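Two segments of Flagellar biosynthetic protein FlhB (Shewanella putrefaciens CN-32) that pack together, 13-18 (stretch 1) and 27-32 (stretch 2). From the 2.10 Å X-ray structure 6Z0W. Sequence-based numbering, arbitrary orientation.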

# COMPACT_ATOMS: atom_id res chain seq x y z
N PRO A 13 -6.29 3.65 -10.82
CA PRO A 13 -5.61 4.72 -11.57
C PRO A 13 -5.32 5.98 -10.76
O PRO A 13 -4.45 6.77 -11.16
CB PRO A 13 -6.59 5.02 -12.72
CG PRO A 13 -7.31 3.69 -12.94
CD PRO A 13 -7.48 3.16 -11.55
N ASN A 14 -6.01 6.22 -9.65
CA ASN A 14 -5.76 7.44 -8.88
C ASN A 14 -4.71 7.24 -7.78
O ASN A 14 -4.40 8.18 -7.07
CB ASN A 14 -7.06 7.97 -8.26
CG ASN A 14 -8.14 8.18 -9.29
OD1 ASN A 14 -7.88 8.62 -10.41
ND2 ASN A 14 -9.36 7.80 -8.95
N ALA A 15 -4.14 6.05 -7.66
CA ALA A 15 -3.20 5.75 -6.60
C ALA A 15 -1.89 6.49 -6.82
O ALA A 15 -1.46 6.70 -7.95
CB ALA A 15 -2.93 4.23 -6.54
N ASP A 16 -1.20 6.81 -5.72
CA ASP A 16 0.17 7.27 -5.85
C ASP A 16 1.19 6.14 -5.85
O ASP A 16 2.27 6.28 -6.44
CB ASP A 16 0.49 8.25 -4.73
CG ASP A 16 -0.20 9.58 -4.93
OD1 ASP A 16 -0.03 10.13 -6.02
OD2 ASP A 16 -0.95 10.03 -4.03
N VAL A 17 0.87 5.01 -5.22
CA VAL A 17 1.80 3.89 -5.10
C VAL A 17 0.99 2.66 -4.78
O VAL A 17 -0.11 2.76 -4.21
CB VAL A 17 2.88 4.18 -4.03
CG1 VAL A 17 2.28 4.08 -2.63
CG2 VAL A 17 4.07 3.21 -4.16
N ILE A 18 1.49 1.49 -5.18
CA ILE A 18 1.03 0.19 -4.70
C ILE A 18 2.15 -0.41 -3.88
O ILE A 18 3.26 -0.62 -4.39
CB ILE A 18 0.67 -0.78 -5.84
CG1 ILE A 18 -0.03 -0.08 -6.99
CG2 ILE A 18 -0.14 -1.98 -5.30
CD1 ILE A 18 -1.37 0.49 -6.68
N VAL A 27 -1.75 -3.06 -1.71
CA VAL A 27 -2.58 -1.95 -1.24
C VAL A 27 -2.27 -0.72 -2.08
O VAL A 27 -1.10 -0.33 -2.21
CB VAL A 27 -2.39 -1.68 0.27
CG1 VAL A 27 -3.03 -2.81 1.09
CG2 VAL A 27 -0.91 -1.55 0.61
N ALA A 28 -3.30 -0.16 -2.70
CA ALA A 28 -3.16 1.05 -3.50
C ALA A 28 -3.36 2.26 -2.58
O ALA A 28 -4.46 2.46 -2.02
CB ALA A 28 -4.15 1.07 -4.67
N VAL A 29 -2.30 3.06 -2.42
CA VAL A 29 -2.26 4.15 -1.46
C VAL A 29 -2.34 5.49 -2.19
O VAL A 29 -1.69 5.68 -3.23
CB VAL A 29 -0.99 4.06 -0.58
CG1 VAL A 29 -0.90 5.25 0.43
CG2 VAL A 29 -0.95 2.72 0.15
N LYS A 30 -3.12 6.43 -1.64
CA LYS A 30 -3.21 7.78 -2.18
C LYS A 30 -2.95 8.80 -1.08
O LYS A 30 -3.38 8.62 0.06
CB LYS A 30 -4.59 8.06 -2.81
CG LYS A 30 -4.70 9.39 -3.59
CD LYS A 30 -6.02 9.44 -4.38
CE LYS A 30 -6.13 10.66 -5.31
NZ LYS A 30 -4.94 10.79 -6.22
N TYR A 31 -2.24 9.88 -1.43
CA TYR A 31 -2.05 11.04 -0.56
C TYR A 31 -2.70 12.23 -1.23
O TYR A 31 -2.28 12.66 -2.31
CB TYR A 31 -0.57 11.33 -0.33
CG TYR A 31 -0.29 12.55 0.56
CD1 TYR A 31 -0.60 12.53 1.92
CD2 TYR A 31 0.30 13.71 0.03
CE1 TYR A 31 -0.35 13.61 2.73
CE2 TYR A 31 0.58 14.83 0.85
CZ TYR A 31 0.24 14.78 2.19
OH TYR A 31 0.49 15.85 3.03
N ASP A 32 -3.73 12.79 -0.59
CA ASP A 32 -4.46 13.92 -1.17
C ASP A 32 -4.81 14.80 0.02
O ASP A 32 -5.84 14.59 0.67
CB ASP A 32 -5.68 13.43 -1.96
CG ASP A 32 -6.48 14.57 -2.59
OD1 ASP A 32 -6.08 15.75 -2.53
OD2 ASP A 32 -7.57 14.26 -3.15
O HOH W 1 -2.74 11.95 -5.24

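Residues 27-30 run as a β-strand against Val17 and Ile18, the first residues of a strand that continues later in the chain, and the two are antiparallel where they pair. At the start of stretch 2, Val27 contributes through its backbone, since its CA-to-CB bond points away from stretch 1. Its carbonyl oxygen instead receives a CA-H...O contact from Ile18, with CA of Ile18 lying 3.3 Å from O of Val27.

Ala28 is paired with Ile18 at a non-hydrogen-bonded position, where the backbones come close together (4.4 Å between the CA of Ala28 and the CA of Ile18). Both side chains lie on the same face of the sheet, and the Ile18 side chain, with chi1 and chi2 both m, bends so that its CD1 rests 3.5 Å from the CB of Ala28. The CB of Ala15 approaches the same methyl group to 3.9 Å, so that Ala28 CB meets apolar atoms from two residues of stretch 1. A longer CA-H...O contact, 3.6 Å from Ala28 CA to Val17 O, accompanies this packing.

Val29 supplies the main backbone connection. Its amide donates to the carbonyl of Val17 over 2.8 Å (N of Val29 to O of Val17) with a nearly linear N-H...O angle of 172°. Its own carbonyl oxygen is shared: Asp16 N donates to Val29 O at 2.8 Å, whereas the bond from Val17 N to Val29 O is weak, at 3.3 Å. The ladder is therefore uneven at this end, the shorter bond to this carbonyl coming from the residue just before the strand. On the sheet face occupied by Val17 and Val29, CG1 of Val17 packs 3.9 Å from CB of Val29.

Beyond this point, side chains take over the polar contacts. Lys30 extends through three t rotamers before turning at chi4 (p), which carries its NZ to the backbone oxygen of Asn14, a hydrogen bond of 2.8 Å between Lys30 NZ and Asn14 O. The lysine also reaches Asp16 indirectly: water 1 accepts a hydrogen bond from Lys30 NZ at 2.7 Å and donates one to Asp16 OD2 at 2.9 Å.

The same carboxylate oxygen accepts the backbone amide of Tyr31, with N of Tyr31 2.9 Å from OD2 of Asp16 and an almost straight angle of 175°. Asp16 thus binds stretch 2 through both its backbone amide and its carboxylate. The CA-to-CB bond of Tyr31 points sideways, and the end of its side chain leads away from stretch 1, and Asp32 makes no contact with stretch 1.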